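Local coordinates for protein AimR transcriptional regulator (Bacillus phage phi3T, PDB 5ZVV) that activates transcription of the phage aimX locus as a homodimer, and on binding the arbitrium peptide becomes an inactive monomer, tipping infection from lysis to lysogeny, at residues S214-I218 with A230-I234; N224-F229 with Y256-H262; E84-I88 with S188-R192. All coordinates share one frame. Numbering follows the deposited sequence.

Contact 1 (S214-I218 with A230-I234); sequences SNRAI and AYLTI
Two consecutive helices that double back on each other illustrate how small residues allow close approach. Residues 214-218 and 230-234 are both regular alpha-helix, each with its i to i+4 bond (Ile218 N to Ser214 O and Ile234 N to Ala230 O, both 2.9 Å). The short axes run antiparallel (signed crossing angle -158°) and come within 9.2 Å, and Ser214 CA lies 4.8 Å from Ala230 CA.

The contact is made by van der Waals packing, without a hydrogen bond between the segments. At its closest part, Ser214 CB sits 3.7 Å from Ala230 O and 3.6 Å from Ile234 CG1, while Ser214 OG touches Thr233 CG2 at 3.4 Å; this hydroxyl is hydrogen-bonded to Ala210 O, within its own helix. Ile218, rotamer mt, puts CG1 3.5 Å from Ala230 CB and CD1 4.1 Å from CD1 of Ile234, also mt.

With Tyr231 chi1 at -77°, Ile218 CD1 lies over the ring face, 3.5 Å from the centroid and 14° off the normal, a CH-pi interaction.

Antiparallel packing of consecutive helices is the rule in TPR-like folds; here it probably joins the second helix of one repeat to the first of the next. Helix 184-203 packs against the pair through Met195 and Ala198, and helix 243-252 meets Tyr231 and Ile234 through Lys252 and Ala249.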
# COMPACT_ATOMS: atom_id res chain seq x y z
N SER A 214 -16.63 13.71 9.40
CA SER A 214 -16.25 14.86 10.22
C SER A 214 -17.37 15.24 11.17
O SER A 214 -17.14 15.44 12.37
CB SER A 214 -15.89 16.05 9.32
OG SER A 214 -14.80 15.75 8.46
N ASN A 215 -18.60 15.34 10.65
CA ASN A 215 -19.74 15.69 11.49
C ASN A 215 -19.96 14.64 12.57
O ASN A 215 -20.30 14.98 13.71
CB ASN A 215 -20.99 15.86 10.63
CG ASN A 215 -21.05 17.21 9.96
OD1 ASN A 215 -20.74 18.24 10.57
ND2 ASN A 215 -21.45 17.23 8.69
N ARG A 216 -19.78 13.36 12.24
CA ARG A 216 -19.95 12.33 13.25
C ARG A 216 -18.88 12.45 14.34
O ARG A 216 -19.18 12.28 15.53
CB ARG A 216 -19.91 10.94 12.60
CG ARG A 216 -20.42 9.86 13.53
CD ARG A 216 -20.78 8.58 12.82
NE ARG A 216 -21.25 7.60 13.79
CZ ARG A 216 -20.47 6.68 14.37
NH1 ARG A 216 -20.98 5.84 15.25
NH2 ARG A 216 -19.19 6.60 14.05
N ALA A 217 -17.64 12.76 13.95
CA ALA A 217 -16.60 13.00 14.94
C ALA A 217 -16.97 14.16 15.86
O ALA A 217 -16.80 14.06 17.08
CB ALA A 217 -15.27 13.27 14.24
N ILE A 218 -17.49 15.25 15.29
CA ILE A 218 -17.91 16.39 16.11
C ILE A 218 -19.04 15.98 17.04
O ILE A 218 -19.11 16.44 18.19
CB ILE A 218 -18.32 17.57 15.20
CG1 ILE A 218 -17.10 18.17 14.51
CG2 ILE A 218 -19.06 18.64 16.01
CD1 ILE A 218 -17.45 19.04 13.32
N ALA A 230 -11.80 18.27 12.49
CA ALA A 230 -13.06 17.99 11.83
C ALA A 230 -13.56 19.20 11.05
O ALA A 230 -13.90 19.10 9.87
CB ALA A 230 -14.10 17.53 12.85
N TYR A 231 -13.61 20.37 11.71
CA TYR A 231 -14.02 21.58 11.00
C TYR A 231 -13.01 21.98 9.94
O TYR A 231 -13.38 22.51 8.89
CB TYR A 231 -14.24 22.72 11.99
CG TYR A 231 -15.55 22.61 12.74
CD1 TYR A 231 -16.76 22.78 12.08
CD2 TYR A 231 -15.58 22.33 14.10
CE1 TYR A 231 -17.96 22.67 12.75
CE2 TYR A 231 -16.77 22.21 14.78
CZ TYR A 231 -17.96 22.39 14.10
OH TYR A 231 -19.16 22.28 14.77
N LEU A 232 -11.72 21.73 10.20
CA LEU A 232 -10.71 21.91 9.17
C LEU A 232 -11.01 21.06 7.94
O LEU A 232 -10.92 21.53 6.80
CB LEU A 232 -9.33 21.57 9.74
CG LEU A 232 -8.09 22.12 9.03
CD1 LEU A 232 -8.07 23.64 9.10
CD2 LEU A 232 -6.83 21.52 9.63
N THR A 233 -11.41 19.80 8.16
CA THR A 233 -11.72 18.91 7.04
C THR A 233 -12.97 19.37 6.29
O THR A 233 -12.99 19.36 5.06
CB THR A 233 -11.89 17.48 7.53
OG1 THR A 233 -10.68 17.03 8.15
CG2 THR A 233 -12.23 16.55 6.37
N ILE A 234 -14.01 19.77 7.02
CA ILE A 234 -15.23 20.25 6.36
C ILE A 234 -14.93 21.46 5.49
O ILE A 234 -15.26 21.50 4.29
CB ILE A 234 -16.31 20.57 7.41
CG1 ILE A 234 -16.79 19.28 8.10
CG2 ILE A 234 -17.49 21.32 6.79
CD1 ILE A 234 -17.73 19.51 9.26

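Contact 2 (N224-F229 with Y256-H262)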
# COMPACT_ATOMS: atom_id res chain seq x y z
N ASN A 224 -10.66 18.88 21.80
CA ASN A 224 -10.37 20.04 20.97
C ASN A 224 -9.67 19.65 19.67
O ASN A 224 -9.99 20.19 18.60
CB ASN A 224 -9.53 21.05 21.75
CG ASN A 224 -10.33 21.79 22.80
OD1 ASN A 224 -9.89 21.95 23.94
ND2 ASN A 224 -11.51 22.25 22.43
N ARG A 225 -8.72 18.71 19.74
CA ARG A 225 -8.00 18.30 18.54
C ARG A 225 -8.95 17.69 17.51
O ARG A 225 -8.92 18.04 16.32
CB ARG A 225 -6.89 17.32 18.91
CG ARG A 225 -6.01 16.86 17.75
CD ARG A 225 -6.57 15.61 17.06
NE ARG A 225 -6.30 14.40 17.82
CZ ARG A 225 -5.45 13.46 17.44
NH1 ARG A 225 -5.25 12.39 18.20
NH2 ARG A 225 -4.80 13.58 16.29
N ILE A 226 -9.81 16.76 17.96
CA ILE A 226 -10.74 16.09 17.06
C ILE A 226 -11.63 17.10 16.36
O ILE A 226 -11.76 17.10 15.13
CB ILE A 226 -11.57 15.05 17.83
CG1 ILE A 226 -10.68 13.90 18.32
CG2 ILE A 226 -12.72 14.52 16.96
CD1 ILE A 226 -10.05 13.08 17.21
N CYS A 227 -12.26 17.99 17.13
CA CYS A 227 -13.19 18.94 16.54
C CYS A 227 -12.47 19.94 15.63
O CYS A 227 -13.00 20.32 14.58
CB CYS A 227 -13.97 19.67 17.63
SG CYS A 227 -15.05 18.60 18.60
N PHE A 228 -11.27 20.36 16.03
CA PHE A 228 -10.49 21.27 15.20
C PHE A 228 -10.22 20.65 13.83
O PHE A 228 -10.51 21.26 12.79
CB PHE A 228 -9.17 21.63 15.89
CG PHE A 228 -8.21 22.36 15.00
CD1 PHE A 228 -8.37 23.71 14.73
CD2 PHE A 228 -7.15 21.69 14.41
CE1 PHE A 228 -7.49 24.38 13.90
CE2 PHE A 228 -6.26 22.35 13.58
CZ PHE A 228 -6.44 23.70 13.32
N PHE A 229 -9.67 19.44 13.80
CA PHE A 229 -9.40 18.81 12.51
C PHE A 229 -10.68 18.43 11.78
O PHE A 229 -10.66 18.31 10.55
CB PHE A 229 -8.50 17.59 12.69
CG PHE A 229 -7.06 17.94 12.89
CD1 PHE A 229 -6.32 18.50 11.85
CD2 PHE A 229 -6.44 17.75 14.11
CE1 PHE A 229 -5.00 18.85 12.03
CE2 PHE A 229 -5.11 18.10 14.30
CZ PHE A 229 -4.39 18.64 13.25
N TYR A 256 -11.42 25.56 18.90
CA TYR A 256 -10.81 24.28 19.22
C TYR A 256 -9.29 24.29 19.03
O TYR A 256 -8.65 23.26 19.28
CB TYR A 256 -11.43 23.17 18.37
CG TYR A 256 -12.93 23.04 18.53
CD1 TYR A 256 -13.48 22.52 19.70
CD2 TYR A 256 -13.80 23.45 17.53
CE1 TYR A 256 -14.85 22.40 19.86
CE2 TYR A 256 -15.17 23.34 17.68
CZ TYR A 256 -15.69 22.81 18.85
OH TYR A 256 -17.05 22.69 19.00
N ALA A 257 -8.71 25.40 18.58
CA ALA A 257 -7.27 25.51 18.40
C ALA A 257 -6.65 26.04 19.69
O ALA A 257 -6.91 27.18 20.09
CB ALA A 257 -6.94 26.42 17.22
N LYS A 258 -5.85 25.21 20.35
CA LYS A 258 -5.32 25.52 21.68
C LYS A 258 -3.81 25.66 21.70
O LYS A 258 -3.22 25.74 22.79
CB LYS A 258 -5.77 24.46 22.69
CG LYS A 258 -7.28 24.38 22.85
CD LYS A 258 -7.86 25.74 23.16
CE LYS A 258 -9.38 25.69 23.26
NZ LYS A 258 -9.97 27.04 23.51
N ASN A 259 -3.16 25.68 20.55
CA ASN A 259 -1.71 25.84 20.46
C ASN A 259 -1.40 26.55 19.15
O ASN A 259 -2.21 26.53 18.23
CB ASN A 259 -0.98 24.49 20.54
CG ASN A 259 -1.44 23.51 19.49
OD1 ASN A 259 -1.16 23.67 18.31
ND2 ASN A 259 -2.15 22.47 19.92
N PRO A 260 -0.24 27.20 19.05
CA PRO A 260 0.06 27.97 17.83
C PRO A 260 0.18 27.12 16.58
O PRO A 260 -0.00 27.66 15.48
CB PRO A 260 1.39 28.67 18.17
CG PRO A 260 1.96 27.92 19.33
CD PRO A 260 0.78 27.41 20.10
N VAL A 261 0.46 25.83 16.70
CA VAL A 261 0.59 24.99 15.51
C VAL A 261 -0.76 24.83 14.81
O VAL A 261 -0.89 25.05 13.60
CB VAL A 261 1.19 23.62 15.88
CG1 VAL A 261 1.08 22.65 14.71
CG2 VAL A 261 2.65 23.78 16.30
N HIS A 262 -1.80 24.47 15.58
CA HIS A 262 -3.14 24.41 15.01
C HIS A 262 -3.61 25.78 14.56
O HIS A 262 -4.32 25.89 13.56
CB HIS A 262 -4.11 23.82 16.04
CG HIS A 262 -3.84 22.38 16.36
ND1 HIS A 262 -4.44 21.72 17.41
CD2 HIS A 262 -3.04 21.47 15.76
CE1 HIS A 262 -4.02 20.47 17.44
NE2 HIS A 262 -3.16 20.30 16.45
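The first turns of helix 224-237 face a loop that runs from Tyr256 into helix 260-277. Residues 224-229 are helical, with Phe228 N bonded to Asn224 O (2.9 Å) and Phe229 N to Arg225 O (3.0 Å). The backbones come nearest at Asn224 and Tyr256, whose CA atoms are 4.6 Å apart. Asn259 is the N-cap of the second helix, its OD1 accepting from His262 N at 2.9 Å.

No hydrogen bond joins the segments. Tyr256 lies along the first helical turn, its ring face covered by Cys227: CB stands 3.4 Å from the ring centroid in a CH-pi contact, and SG, 4.4 Å from that centroid, adds a sulfur-aromatic one. Asn224 ND2 approaches the ring edge, 3.4 Å from Tyr256 CD1, while its OD1 is bonded to Lys54. Farther along, His262 turns one face of its ring to two phenylalanines. The ring is nearly parallel to that of Phe228 (15°) but slid aside, with centroids 4.8 Å apart, and His262 CB lies over the Phe228 face; Phe229 presents its edge to the imidazole face, at 5.1 Å between centroids.

This aromatic cluster suits a TPR-like superhelix, in which each pair of helices stacks on the next.

Contact 3 (E84-I88 with S188-R192)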
# COMPACT_ATOMS: atom_id res chain seq x y z
N GLU A 84 -5.44 7.18 27.15
CA GLU A 84 -6.14 7.42 25.89
C GLU A 84 -6.54 8.88 25.75
O GLU A 84 -6.37 9.48 24.68
CB GLU A 84 -7.36 6.50 25.77
CG GLU A 84 -8.37 6.94 24.70
CD GLU A 84 -7.78 7.03 23.29
OE1 GLU A 84 -6.66 6.52 23.05
OE2 GLU A 84 -8.45 7.61 22.41
N TYR A 85 -7.10 9.47 26.81
CA TYR A 85 -7.47 10.88 26.75
C TYR A 85 -6.25 11.77 26.53
O TYR A 85 -6.31 12.73 25.76
CB TYR A 85 -8.21 11.28 28.02
CG TYR A 85 -8.94 12.60 27.92
CD1 TYR A 85 -10.10 12.72 27.16
CD2 TYR A 85 -8.49 13.73 28.59
CE1 TYR A 85 -10.78 13.92 27.06
CE2 TYR A 85 -9.16 14.93 28.51
CZ TYR A 85 -10.30 15.02 27.74
OH TYR A 85 -10.97 16.22 27.65
N SER A 86 -5.14 11.45 27.18
CA SER A 86 -3.93 12.24 27.01
C SER A 86 -3.43 12.15 25.57
O SER A 86 -3.06 13.17 24.97
CB SER A 86 -2.85 11.78 27.99
OG SER A 86 -1.71 12.61 27.92
N ASP A 87 -3.42 10.95 24.99
CA ASP A 87 -2.85 10.80 23.66
C ASP A 87 -3.76 11.39 22.59
O ASP A 87 -3.27 11.94 21.60
CB ASP A 87 -2.57 9.33 23.36
CG ASP A 87 -1.88 9.15 22.03
OD1 ASP A 87 -0.67 9.43 21.95
OD2 ASP A 87 -2.55 8.73 21.06
N ILE A 88 -5.08 11.28 22.75
CA ILE A 88 -5.97 11.83 21.73
C ILE A 88 -5.90 13.36 21.73
O ILE A 88 -6.11 13.99 20.69
CB ILE A 88 -7.41 11.33 21.92
CG1 ILE A 88 -8.21 11.51 20.62
CG2 ILE A 88 -8.10 12.04 23.07
CD1 ILE A 88 -9.62 10.97 20.68
N SER A 188 -14.03 7.36 22.32
CA SER A 188 -12.77 7.97 21.91
C SER A 188 -12.25 7.33 20.63
O SER A 188 -11.89 8.02 19.66
CB SER A 188 -11.75 7.85 23.04
OG SER A 188 -10.62 8.67 22.80
N PHE A 189 -12.21 5.99 20.60
CA PHE A 189 -11.76 5.29 19.40
C PHE A 189 -12.66 5.60 18.22
O PHE A 189 -12.18 5.74 17.08
CB PHE A 189 -11.73 3.78 19.67
CG PHE A 189 -10.63 3.36 20.61
CD1 PHE A 189 -9.68 4.27 21.05
CD2 PHE A 189 -10.55 2.04 21.05
CE1 PHE A 189 -8.67 3.88 21.91
CE2 PHE A 189 -9.53 1.65 21.91
CZ PHE A 189 -8.59 2.57 22.34
N LYS A 190 -13.97 5.72 18.46
CA LYS A 190 -14.89 6.09 17.39
C LYS A 190 -14.52 7.43 16.78
O LYS A 190 -14.47 7.58 15.56
CB LYS A 190 -16.33 6.12 17.91
CG LYS A 190 -17.02 4.76 17.99
CD LYS A 190 -18.45 4.92 18.49
CE LYS A 190 -19.15 3.58 18.65
NZ LYS A 190 -20.49 3.74 19.29
N SER A 191 -14.24 8.42 17.63
CA SER A 191 -13.84 9.73 17.10
C SER A 191 -12.55 9.63 16.30
O SER A 191 -12.43 10.21 15.21
CB SER A 191 -13.71 10.73 18.24
OG SER A 191 -12.69 10.34 19.15
N ARG A 192 -11.56 8.88 16.81
CA ARG A 192 -10.31 8.67 16.08
C ARG A 192 -10.57 8.13 14.67
O ARG A 192 -10.18 8.74 13.67
CB ARG A 192 -9.40 7.71 16.85
CG ARG A 192 -8.75 8.26 18.11
CD ARG A 192 -7.89 7.16 18.73
NE ARG A 192 -7.21 7.56 19.96
CZ ARG A 192 -5.99 8.07 20.00
NH1 ARG A 192 -5.31 8.27 18.88
NH2 ARG A 192 -5.45 8.39 21.17
O HOH W 1 -2.88 10.13 18.45
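Arg192 is held by two acids one helical turn apart. Its NE donates to Glu84 OE2 at 2.7 Å, and its NH2 donates both to Glu84 OE1 and to Asp87 OD2, each at 2.9 Å, so that the guanidinium edge meets both carboxylates in one salt-bridge network. Glu84 OE2 also accepts a very short hydrogen bond, 2.4 Å, from Ser188 OG. A water closes a further link, donating to Asp87 OD2 (3.0 Å) and accepting from Arg192 NH1 (3.1 Å). Tyr117, bonded to Glu84 OE1, and Tyr157, bonded to Arg192 NH1, extend the network into the surrounding helices.

Buried charge is affordable where acids and base pair, as here, and it ties helix 77-88 to helix 184-203, about a hundred residues later in a TPR-like all-helical fold. The short axes run nearly parallel, at 21°, but stay 11.3 Å apart, a gap bridged by the long side chains.

Ile88 CB lies over the guanidinium face, 3.6 Å from Arg192 NH2, and Ile88 CD1 reaches Ser188 OG at 3.3 Å and Ser191 OG at 3.5 Å. Phe189 offers its ring edge to Glu84 OE1, with CE1 3.5 Å away, while Phe149 and Phe150 meet that ring.

In the fold
The three contacts show how chemistry varies with position in a helical repeat. Contacts 1 and 2 share helix 224-237 and are partly buried; both rely on apolar and aromatic packing, the first between adjacent antiparallel helices, the second across a loop and helix start. They touch where Tyr231 CE2 meets Tyr256 CE2 at 3.5 Å. Contact 3, whose touching residues are all buried and which spans far more sequence, is instead dominated by charge. It is nonetheless joined to contact 2: Arg225 NE is a probable hydrogen-bond donor to Ile88 O (2.9 Å), and Ile226 CG1 packs on Ile88 CD1 at 3.9 Å. Contact 1 meets contact 3 more loosely, through consecutive helices 184-203 and 207-220.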